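Local coordinates for ribosome inactivating type 1 protein (Iris hollandica, PDB 3MVG), which belongs to the single-chain, type 1 ribosome-inactivating proteins of plants and has the mixed alpha and beta fold of that family, at residues L124-N127 against P128-T131; Y76-N80 against R81-L85; D18-Q21 against N22-N25; T31-D35 against I36-P40. All coordinates share one frame; numbering follows the deposited sequence.

Contact 1 (L124-N127 against P128-T131)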
loop_
_atom_site.group_PDB
_atom_site.type_symbol
_atom_site.label_atom_id
_atom_site.label_comp_id
_atom_site.label_asym_id
_atom_site.label_seq_id
_atom_site.Cartn_x
_atom_site.Cartn_y
_atom_site.Cartn_z
ATOM N N LEU A 124 -8.748 -6.744 -12.850
ATOM C CA LEU A 124 -7.363 -6.309 -12.755
ATOM C C LEU A 124 -6.585 -7.233 -11.838
ATOM O O LEU A 124 -7.061 -7.619 -10.765
ATOM C CB LEU A 124 -7.294 -4.880 -12.216
ATOM C CG LEU A 124 -7.983 -3.798 -13.051
ATOM C CD1 LEU A 124 -7.862 -2.463 -12.350
ATOM C CD2 LEU A 124 -7.400 -3.702 -14.465
ATOM N N GLY A 125 -5.372 -7.562 -12.253
ATOM C CA GLY A 125 -4.492 -8.460 -11.510
ATOM C C GLY A 125 -3.400 -8.908 -12.452
ATOM O O GLY A 125 -3.342 -8.450 -13.600
ATOM N N ILE A 126 -2.548 -9.820 -11.988
ATOM C CA ILE A 126 -1.432 -10.283 -12.805
ATOM C C ILE A 126 -1.886 -11.123 -14.002
ATOM O O ILE A 126 -1.327 -10.986 -15.085
ATOM C CB ILE A 126 -0.332 -10.950 -11.927
ATOM C CG1 ILE A 126 0.192 -9.959 -10.872
ATOM C CG2 ILE A 126 0.805 -11.547 -12.776
ATOM C CD1 ILE A 126 0.713 -8.630 -11.417
ATOM N N ASN A 127 -2.907 -11.956 -13.838
ATOM C CA ASN A 127 -3.414 -12.682 -15.000
ATOM C C ASN A 127 -4.030 -11.757 -16.063
ATOM O O ASN A 127 -3.704 -11.895 -17.234
ATOM C CB ASN A 127 -4.342 -13.833 -14.607
ATOM C CG ASN A 127 -3.582 -15.064 -14.154
ATOM O OD1 ASN A 127 -2.719 -15.571 -14.874
ATOM N ND2 ASN A 127 -3.902 -15.554 -12.962
ATOM N N PRO A 128 -4.881 -10.785 -15.660
ATOM C CA PRO A 128 -5.340 -9.796 -16.656
ATOM C C PRO A 128 -4.203 -9.030 -17.310
ATOM O O PRO A 128 -4.261 -8.753 -18.504
ATOM C CB PRO A 128 -6.252 -8.877 -15.840
ATOM C CG PRO A 128 -6.826 -9.795 -14.810
ATOM C CD PRO A 128 -5.700 -10.730 -14.432
ATOM N N LEU A 129 -3.168 -8.707 -16.537
ATOM C CA LEU A 129 -1.997 -8.011 -17.066
ATOM C C LEU A 129 -1.321 -8.851 -18.162
ATOM O O LEU A 129 -1.044 -8.359 -19.257
ATOM C CB LEU A 129 -1.022 -7.688 -15.927
ATOM C CG LEU A 129 -0.083 -6.491 -16.092
ATOM C CD1 LEU A 129 0.595 -6.148 -14.773
ATOM C CD2 LEU A 129 0.955 -6.747 -17.165
ATOM N N ALA A 130 -1.081 -10.128 -17.864
ATOM C CA ALA A 130 -0.493 -11.056 -18.839
ATOM C C ALA A 130 -1.366 -11.197 -20.082
ATOM O O ALA A 130 -0.865 -11.141 -21.203
ATOM C CB ALA A 130 -0.249 -12.415 -18.202
ATOM N N THR A 131 -2.670 -11.336 -19.885
ATOM C CA THR A 131 -3.592 -11.479 -21.006
ATOM C C THR A 131 -3.598 -10.233 -21.894
ATOM O O THR A 131 -3.627 -10.336 -23.123
ATOM C CB THR A 131 -4.990 -11.811 -20.494
ATOM O OG1 THR A 131 -4.938 -13.098 -19.868
ATOM C CG2 THR A 131 -6.009 -11.838 -21.633
#

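Contact 2 (Y76-N80 against R81-L85)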
loop_
_atom_site.group_PDB
_atom_site.type_symbol
_atom_site.label_atom_id
_atom_site.label_comp_id
_atom_site.label_asym_id
_atom_site.label_seq_id
_atom_site.Cartn_x
_atom_site.Cartn_y
_atom_site.Cartn_z
ATOM N N TYR A 76 2.128 1.984 -28.362
ATOM C CA TYR A 76 2.804 0.761 -27.942
ATOM C C TYR A 76 3.437 0.089 -29.146
ATOM O O TYR A 76 2.996 0.293 -30.281
ATOM C CB TYR A 76 1.863 -0.203 -27.175
ATOM C CG TYR A 76 0.826 -0.867 -28.039
ATOM C CD1 TYR A 76 -0.431 -0.293 -28.220
ATOM C CD2 TYR A 76 1.104 -2.072 -28.689
ATOM C CE1 TYR A 76 -1.385 -0.902 -29.029
ATOM C CE2 TYR A 76 0.163 -2.681 -29.506
ATOM C CZ TYR A 76 -1.078 -2.092 -29.674
ATOM O OH TYR A 76 -2.033 -2.664 -30.477
ATOM N N GLN A 77 4.466 -0.714 -28.892
ATOM C CA GLN A 77 5.076 -1.550 -29.924
ATOM C C GLN A 77 4.750 -3.016 -29.695
ATOM O O GLN A 77 4.800 -3.502 -28.558
ATOM C CB GLN A 77 6.587 -1.371 -29.930
ATOM C CG GLN A 77 7.275 -2.049 -31.121
ATOM C CD GLN A 77 8.779 -2.022 -31.030
ATOM O OE1 GLN A 77 9.461 -1.738 -32.017
ATOM N NE2 GLN A 77 9.310 -2.321 -29.854
ATOM N N ALA A 78 4.418 -3.710 -30.780
ATOM C CA ALA A 78 4.202 -5.154 -30.759
ATOM C C ALA A 78 4.764 -5.731 -32.038
ATOM O O ALA A 78 4.442 -5.256 -33.123
ATOM C CB ALA A 78 2.724 -5.468 -30.655
ATOM N N GLN A 79 5.607 -6.753 -31.904
ATOM C CA GLN A 79 6.209 -7.451 -33.050
ATOM C C GLN A 79 6.761 -6.478 -34.095
ATOM O O GLN A 79 6.409 -6.537 -35.277
ATOM C CB GLN A 79 5.216 -8.434 -33.677
ATOM C CG GLN A 79 4.780 -9.548 -32.735
ATOM C CD GLN A 79 4.081 -10.681 -33.456
ATOM O OE1 GLN A 79 4.638 -11.276 -34.383
ATOM N NE2 GLN A 79 2.873 -10.999 -33.034
ATOM N N ASN A 80 7.608 -5.566 -33.632
ATOM C CA ASN A 80 8.337 -4.633 -34.499
ATOM C C ASN A 80 7.472 -3.658 -35.319
ATOM O O ASN A 80 7.870 -3.216 -36.404
ATOM C CB ASN A 80 9.313 -5.395 -35.412
ATOM C CG ASN A 80 10.517 -4.561 -35.804
ATOM O OD1 ASN A 80 10.984 -3.719 -35.036
ATOM N ND2 ASN A 80 11.021 -4.788 -37.008
ATOM N N ARG A 81 6.293 -3.331 -34.799
ATOM C CA ARG A 81 5.490 -2.232 -35.327
ATOM C C ARG A 81 4.921 -1.419 -34.172
ATOM O O ARG A 81 4.489 -1.989 -33.159
ATOM C CB ARG A 81 4.356 -2.731 -36.232
ATOM C CG ARG A 81 3.729 -1.592 -37.033
ATOM C CD ARG A 81 2.611 -2.050 -37.941
ATOM N NE ARG A 81 2.274 -0.974 -38.870
ATOM C CZ ARG A 81 1.203 -0.948 -39.657
ATOM N NH1 ARG A 81 0.314 -1.938 -39.646
ATOM N NH2 ARG A 81 1.018 0.098 -40.453
ATOM N N PHE A 82 4.938 -0.098 -34.322
ATOM C CA PHE A 82 4.294 0.786 -33.356
ATOM C C PHE A 82 2.841 1.063 -33.732
ATOM O O PHE A 82 2.468 1.105 -34.922
ATOM C CB PHE A 82 5.071 2.097 -33.193
ATOM C CG PHE A 82 6.280 1.984 -32.305
ATOM C CD1 PHE A 82 7.510 1.583 -32.825
ATOM C CD2 PHE A 82 6.200 2.310 -30.948
ATOM C CE1 PHE A 82 8.638 1.489 -32.007
ATOM C CE2 PHE A 82 7.332 2.219 -30.129
ATOM C CZ PHE A 82 8.546 1.813 -30.658
ATOM N N TYR A 83 2.036 1.241 -32.688
ATOM C CA TYR A 83 0.617 1.512 -32.751
ATOM C C TYR A 83 0.390 2.775 -31.948
ATOM O O TYR A 83 0.730 2.847 -30.765
ATOM C CB TYR A 83 -0.158 0.323 -32.165
ATOM C CG TYR A 83 0.029 -0.915 -33.012
ATOM C CD1 TYR A 83 1.087 -1.800 -32.787
ATOM C CD2 TYR A 83 -0.807 -1.155 -34.095
ATOM C CE1 TYR A 83 1.282 -2.918 -33.609
ATOM C CE2 TYR A 83 -0.621 -2.262 -34.922
ATOM C CZ TYR A 83 0.424 -3.137 -34.675
ATOM O OH TYR A 83 0.599 -4.233 -35.498
ATOM N N LEU A 84 -0.167 3.785 -32.606
ATOM C CA LEU A 84 -0.337 5.110 -32.014
ATOM C C LEU A 84 -1.776 5.357 -31.656
ATOM O O LEU A 84 -2.677 5.060 -32.442
ATOM C CB LEU A 84 0.100 6.195 -33.006
ATOM C CG LEU A 84 1.562 6.635 -33.093
ATOM C CD1 LEU A 84 2.591 5.529 -32.887
ATOM C CD2 LEU A 84 1.783 7.344 -34.429
ATOM N N LEU A 85 -2.012 5.932 -30.485
ATOM C CA LEU A 85 -3.341 6.462 -30.195
ATOM C C LEU A 85 -3.634 7.594 -31.194
ATOM O O LEU A 85 -2.707 8.196 -31.764
ATOM C CB LEU A 85 -3.470 6.915 -28.737
ATOM C CG LEU A 85 -3.397 5.775 -27.714
ATOM C CD1 LEU A 85 -3.210 6.348 -26.317
ATOM C CD2 LEU A 85 -4.626 4.873 -27.759
HETATM O O HOH W 1 2.421 -6.038 -34.775
#

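Contact 3 (D18-Q21 against N22-N25)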
loop_
_atom_site.group_PDB
_atom_site.type_symbol
_atom_site.label_atom_id
_atom_site.label_comp_id
_atom_site.label_asym_id
_atom_site.label_seq_id
_atom_site.Cartn_x
_atom_site.Cartn_y
_atom_site.Cartn_z
ATOM N N ASP A 18 8.768 -2.867 -6.918
ATOM C CA ASP A 18 10.069 -2.404 -7.388
ATOM C C ASP A 18 9.977 -1.845 -8.803
ATOM O O ASP A 18 10.579 -0.812 -9.112
ATOM C CB ASP A 18 11.104 -3.539 -7.339
ATOM C CG ASP A 18 11.629 -3.818 -5.927
ATOM O OD1 ASP A 18 11.359 -3.039 -4.992
ATOM O OD2 ASP A 18 12.333 -4.835 -5.754
ATOM N N PHE A 19 9.245 -2.542 -9.668
ATOM C CA PHE A 19 8.991 -2.067 -11.020
ATOM C C PHE A 19 8.370 -0.663 -11.011
ATOM O O PHE A 19 8.871 0.243 -11.659
ATOM C CB PHE A 19 8.115 -3.080 -11.772
ATOM C CG PHE A 19 7.341 -2.494 -12.925
ATOM C CD1 PHE A 19 7.996 -1.911 -14.004
ATOM C CD2 PHE A 19 5.961 -2.549 -12.943
ATOM C CE1 PHE A 19 7.285 -1.368 -15.079
ATOM C CE2 PHE A 19 5.239 -2.013 -14.013
ATOM C CZ PHE A 19 5.907 -1.422 -15.082
ATOM N N LEU A 20 7.302 -0.489 -10.249
ATOM C CA LEU A 20 6.624 0.801 -10.219
ATOM C C LEU A 20 7.514 1.889 -9.657
ATOM O O LEU A 20 7.457 3.026 -10.117
ATOM C CB LEU A 20 5.329 0.719 -9.417
ATOM C CG LEU A 20 4.216 -0.128 -10.038
ATOM C CD1 LEU A 20 3.021 -0.062 -9.123
ATOM C CD2 LEU A 20 3.828 0.366 -11.431
ATOM N N GLN A 21 8.327 1.568 -8.658
ATOM C CA GLN A 21 9.182 2.598 -8.077
ATOM C C GLN A 21 10.257 3.030 -9.067
ATOM O O GLN A 21 10.529 4.227 -9.216
ATOM C CB GLN A 21 9.779 2.155 -6.740
ATOM C CG GLN A 21 10.490 3.298 -6.007
ATOM C CD GLN A 21 9.584 4.502 -5.803
ATOM O OE1 GLN A 21 8.415 4.364 -5.453
ATOM N NE2 GLN A 21 10.123 5.696 -6.019
ATOM N N ASN A 22 10.871 2.073 -9.758
ATOM C CA ASN A 22 11.828 2.410 -10.814
ATOM C C ASN A 22 11.168 3.234 -11.918
ATOM O O ASN A 22 11.760 4.174 -12.457
ATOM C CB ASN A 22 12.465 1.148 -11.396
ATOM C CG ASN A 22 13.561 0.594 -10.516
ATOM O OD1 ASN A 22 14.289 1.344 -9.862
ATOM N ND2 ASN A 22 13.696 -0.725 -10.500
ATOM N N LEU A 23 9.930 2.885 -12.242
ATOM C CA LEU A 23 9.164 3.648 -13.204
ATOM C C LEU A 23 8.951 5.104 -12.741
ATOM O O LEU A 23 9.212 6.047 -13.491
ATOM C CB LEU A 23 7.842 2.930 -13.480
ATOM C CG LEU A 23 6.868 3.643 -14.406
ATOM C CD1 LEU A 23 7.455 3.866 -15.784
ATOM C CD2 LEU A 23 5.595 2.836 -14.505
ATOM N N ARG A 24 8.519 5.285 -11.499
ATOM C CA ARG A 24 8.328 6.631 -10.955
ATOM C C ARG A 24 9.629 7.426 -10.999
ATOM O O ARG A 24 9.620 8.614 -11.319
ATOM C CB ARG A 24 7.812 6.583 -9.517
ATOM C CG ARG A 24 6.411 6.023 -9.363
ATOM C CD ARG A 24 5.896 6.215 -7.933
ATOM N NE ARG A 24 4.686 5.419 -7.755
ATOM C CZ ARG A 24 4.644 4.195 -7.231
ATOM N NH1 ARG A 24 5.738 3.634 -6.724
ATOM N NH2 ARG A 24 3.495 3.542 -7.203
ATOM N N ASN A 25 10.742 6.773 -10.675
ATOM C CA ASN A 25 12.040 7.451 -10.646
ATOM C C ASN A 25 12.472 7.965 -12.017
ATOM O O ASN A 25 13.093 9.029 -12.121
ATOM C CB ASN A 25 13.111 6.530 -10.047
ATOM C CG ASN A 25 12.907 6.278 -8.567
ATOM O OD1 ASN A 25 12.136 6.952 -7.892
ATOM N ND2 ASN A 25 13.613 5.280 -8.051
#

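Contact 4 (T31-D35 against I36-P40)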
loop_
_atom_site.group_PDB
_atom_site.type_symbol
_atom_site.label_atom_id
_atom_site.label_comp_id
_atom_site.label_asym_id
_atom_site.label_seq_id
_atom_site.Cartn_x
_atom_site.Cartn_y
_atom_site.Cartn_z
ATOM N N THR A 31 12.447 17.121 -9.414
ATOM C CA THR A 31 11.846 18.102 -8.509
ATOM C C THR A 31 10.821 17.412 -7.613
ATOM O O THR A 31 10.049 16.557 -8.063
ATOM C CB THR A 31 11.204 19.263 -9.292
ATOM O OG1 THR A 31 12.221 19.925 -10.054
ATOM C CG2 THR A 31 10.537 20.284 -8.365
ATOM N N SER A 32 10.849 17.791 -6.340
ATOM C CA SER A 32 9.988 17.248 -5.302
ATOM C C SER A 32 9.106 18.384 -4.799
ATOM O O SER A 32 9.613 19.476 -4.507
ATOM C CB SER A 32 10.865 16.734 -4.157
ATOM O OG SER A 32 10.105 16.122 -3.130
ATOM N N VAL A 33 7.799 18.151 -4.719
ATOM C CA VAL A 33 6.874 19.133 -4.134
ATOM C C VAL A 33 6.111 18.437 -3.010
ATOM O O VAL A 33 5.390 17.460 -3.252
ATOM C CB VAL A 33 5.892 19.721 -5.185
ATOM C CG1 VAL A 33 4.934 20.708 -4.532
ATOM C CG2 VAL A 33 6.657 20.415 -6.320
ATOM N N HIS A 34 6.289 18.919 -1.780
ATOM C CA HIS A 34 5.715 18.260 -0.595
ATOM C C HIS A 34 5.990 16.756 -0.574
ATOM O O HIS A 34 5.115 15.949 -0.242
ATOM C CB HIS A 34 4.217 18.532 -0.475
ATOM C CG HIS A 34 3.886 19.971 -0.249
ATOM N ND1 HIS A 34 4.101 20.594 0.962
ATOM C CD2 HIS A 34 3.362 20.909 -1.073
ATOM C CE1 HIS A 34 3.719 21.857 0.872
ATOM N NE2 HIS A 34 3.271 22.075 -0.351
ATOM N N ASP A 35 7.216 16.399 -0.955
ATOM C CA ASP A 35 7.699 15.013 -0.940
ATOM C C ASP A 35 7.016 14.093 -1.950
ATOM O O ASP A 35 7.045 12.866 -1.794
ATOM C CB ASP A 35 7.705 14.431 0.479
ATOM C CG ASP A 35 8.721 15.106 1.363
ATOM O OD1 ASP A 35 9.772 15.543 0.845
ATOM O OD2 ASP A 35 8.471 15.207 2.576
ATOM N N ILE A 36 6.411 14.697 -2.972
ATOM C CA ILE A 36 5.865 13.971 -4.107
ATOM C C ILE A 36 6.620 14.427 -5.358
ATOM O O ILE A 36 6.822 15.630 -5.559
ATOM C CB ILE A 36 4.350 14.215 -4.283
ATOM C CG1 ILE A 36 3.611 14.029 -2.955
ATOM C CG2 ILE A 36 3.782 13.290 -5.362
ATOM C CD1 ILE A 36 2.142 14.347 -3.034
ATOM N N PRO A 37 7.067 13.473 -6.193
ATOM C CA PRO A 37 7.761 13.856 -7.424
ATOM C C PRO A 37 6.896 14.676 -8.371
ATOM O O PRO A 37 5.720 14.365 -8.590
ATOM C CB PRO A 37 8.083 12.511 -8.077
ATOM C CG PRO A 37 8.182 11.566 -6.941
ATOM C CD PRO A 37 7.124 12.012 -5.973
ATOM N N LEU A 38 7.504 15.715 -8.932
ATOM C CA LEU A 38 6.870 16.545 -9.938
ATOM C C LEU A 38 7.267 16.040 -11.312
ATOM O O LEU A 38 8.454 15.865 -11.596
ATOM C CB LEU A 38 7.338 17.991 -9.766
ATOM C CG LEU A 38 6.699 19.072 -10.644
ATOM C CD1 LEU A 38 5.224 19.211 -10.340
ATOM C CD2 LEU A 38 7.414 20.399 -10.414
ATOM N N LEU A 39 6.285 15.784 -12.165
ATOM C CA LEU A 39 6.577 15.340 -13.522
ATOM C C LEU A 39 7.150 16.500 -14.344
ATOM O O LEU A 39 6.971 17.678 -13.983
ATOM C CB LEU A 39 5.323 14.740 -14.164
ATOM C CG LEU A 39 4.880 13.409 -13.536
ATOM C CD1 LEU A 39 3.584 12.955 -14.145
ATOM C CD2 LEU A 39 5.946 12.305 -13.678
ATOM N N PRO A 40 7.878 16.186 -15.428
ATOM C CA PRO A 40 8.508 17.243 -16.227
ATOM C C PRO A 40 7.517 18.137 -16.962
ATOM O O PRO A 40 6.344 17.792 -17.141
ATOM C CB PRO A 40 9.368 16.485 -17.245
ATOM C CG PRO A 40 9.019 15.086 -17.132
ATOM C CD PRO A 40 8.264 14.836 -15.877
#

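Contact 1 (L124-N127 against P128-T131)
G125 and P128 meet in the first turn of helix 126-138, a local helix-start contact in a mostly buried part of the fold. P128 lays its ring back over the incoming chain, with CG 3.7 Å from G125 N and CD 3.4 Å from G125 O. Proline suits this position because residues of a first turn have no earlier helical carbonyl to bond with, so its lack of an N-H costs nothing. The buried G125 N finds no partner in the model. G125 is the N-cap: its fully extended backbone, with phi at 164°, is comfortable for a residue without a side chain, and its carbonyl receives the first i to i+4 bond from L129 N at 3.0 Å. The next two follow in step, A130 N to I126 O and T131 N to N127 O. I126 and L129 lie side by side, pointing the same way, I126 CD1 4.2 Å from L129 CD1. A130, whose CB lies 3.6 Å from I126 O, is small enough to sit close to the turn and against W57. N127 turns its amide away from the turn, where OD1 takes a weak hydrogen bond from W57 NE1. P128 packs on V154, and L129 on L155 and L158, all of helix 146-164.

Contact 2 (Y76-N80 against R81-L85)
Y76 and Y83 form an antiparallel hydrogen-bonded pair, Y76 N giving to Y83 O at 2.9 Å and Y83 N to Y76 O at 2.8 Å, in strands whose directions differ by 145°. A type I' turn from A78 to R81 closes this two-residue hairpin. Q79 and N80 both take positive phi there, a conformation that asparagine tolerates better than most residues with a side chain. On the face carrying A78, the two tyrosine rings are nearly parallel, at 18°, yet displaced so that little of one ring lies above the other, their centroids 5.0 Å apart. What lies over the Y76 ring is instead Y83 CB, 3.8 Å from its centroid. Y76 reaches this place because CG stands between backbone N and carbonyl carbon (chi1 71°), which swings the ring across to the partner strand. The A78 carbonyl lies at the edge of the Y83 ring, and a water joins A78 O to Y83 OH, 2.7 Å from each. On the opposite face Q77, extended, runs across F82 and sets CB over the centre of its ring, 3.7 Å from the centroid; the aliphatic stem suits an aromatic face, while the amide passes the rim, OE1 3.3 Å from F82 CE1. R81 turns away to give NE to N98 O and NH1 to a glycerol. Strands 61-67 and 100-101 flank the hairpin, Y95 meets F82, and L136 of helix 126-138 packs on Y76.

Contact 3 (D18-Q21 against N22-N25)
The R24 guanidinium has L20 O over one face and Q21 OE1 at its edge, near its plane, while F19 CZ lies 4.3 Å from L23 CD2, which meets the phenyl ring obliquely. R24 NH1 gives Q21 OE1 a bent hydrogen bond of 3.1 Å, arriving from above the plane of the amide carbonyl. Q21 reaches the arginine by leaving with CG anti to its backbone N and then bending at chi2 (55°), which carries the amide forward along the helix. The other end of that amide, NE2, makes a weak bond of 3.0 Å to N25 OD1, the two amide planes standing 64° apart. These are i to i+3 and i to i+4 links within helix 13-27, whose backbone bonds run regularly from N22 N to D18 O at 3.0 Å through N25 N to Q21 O at 2.9 Å. Glutamine fits between R24 and N25 because it accepts at one end and donates at the other. Its OE1 also receives R166 NH2, and probably eases the approach of the two arginines, whose NH1 atoms lie close. R24 is further held by A163 O, by T162 O and by a salt bridge to E169. The leucines take the apolar side: L20 CD2 and L23 CD2 lie 4.3 Å apart, with L23 reaching V52 of strand 49-55 and V159 of helix 146-164. Q179 of the second subunit packs on Q21 and N25.

Contact 4 (T31-D35 against I36-P40)
V33 N gives I36 O a nearly straight hydrogen bond of 2.8 Å, and the CA-H of S32 points at the same oxygen, S32 CA lying 3.6 Å from I36 O. The return bond, I36 N to V33 O at 3.0 Å, comes from well above the carbonyl plane. Together they close a two-residue beta hairpin with a type I' turn from V33 to I36, strands 32-33 and 36-37 being its arms. H34 and D35 fill the corner, both at positive phi. D35 suits this tip at the subunit interface because its charge can pair with R184 of the second subunit: OD1 makes a salt bridge with that arginine, and OD2 lies close to D186 of the same subunit, a proximity the arginine probably offsets. H34 is held through its backbone, H34 O accepting from R239. P37 faces S32 in a non-hydrogen-bonded pair, a place where the hairpin asks for no N-H, so proline breaks nothing; its ring packs on S28 and on Q179 of the second subunit. One residue further on, L38 N bonds T31 O at 2.8 Å, while P37 CA approaches that oxygen from 3.6 Å. L38 points toward the first arm, and its CG, anti to the backbone N (chi1 -175°), leads one methyl alongside T31 and obliquely across V33. That methyl, CD2, lies 4.2 Å from V33 CG2 and 3.7 Å from T31 CG2, the methyl of the threonine.

In chain order the contacts run 3, 4, 2, 1. Contacts 3 and 4 are close, centres about 15 Å apart and nearest atoms about 5 Å, and Q179 of the second subunit packs on both, so helix 13-27 and the hairpin after it share one interface. Contact 1 lies about 6 Å from contact 3 at the nearest atoms; helix 146-164 touches both. Contacts 1 and 2 do not touch, their nearest atoms about 11 Å apart, but helix 126-138, which starts at contact 1, packs its far end on the hairpin of contact 2. Contact 4 is opposite contact 1 across the chain's centre, about 30 Å between centres. Glycerol, probably from the crystallisation liquor, lies about 3 Å from the R81 side chain and about 5 Å from that of D18.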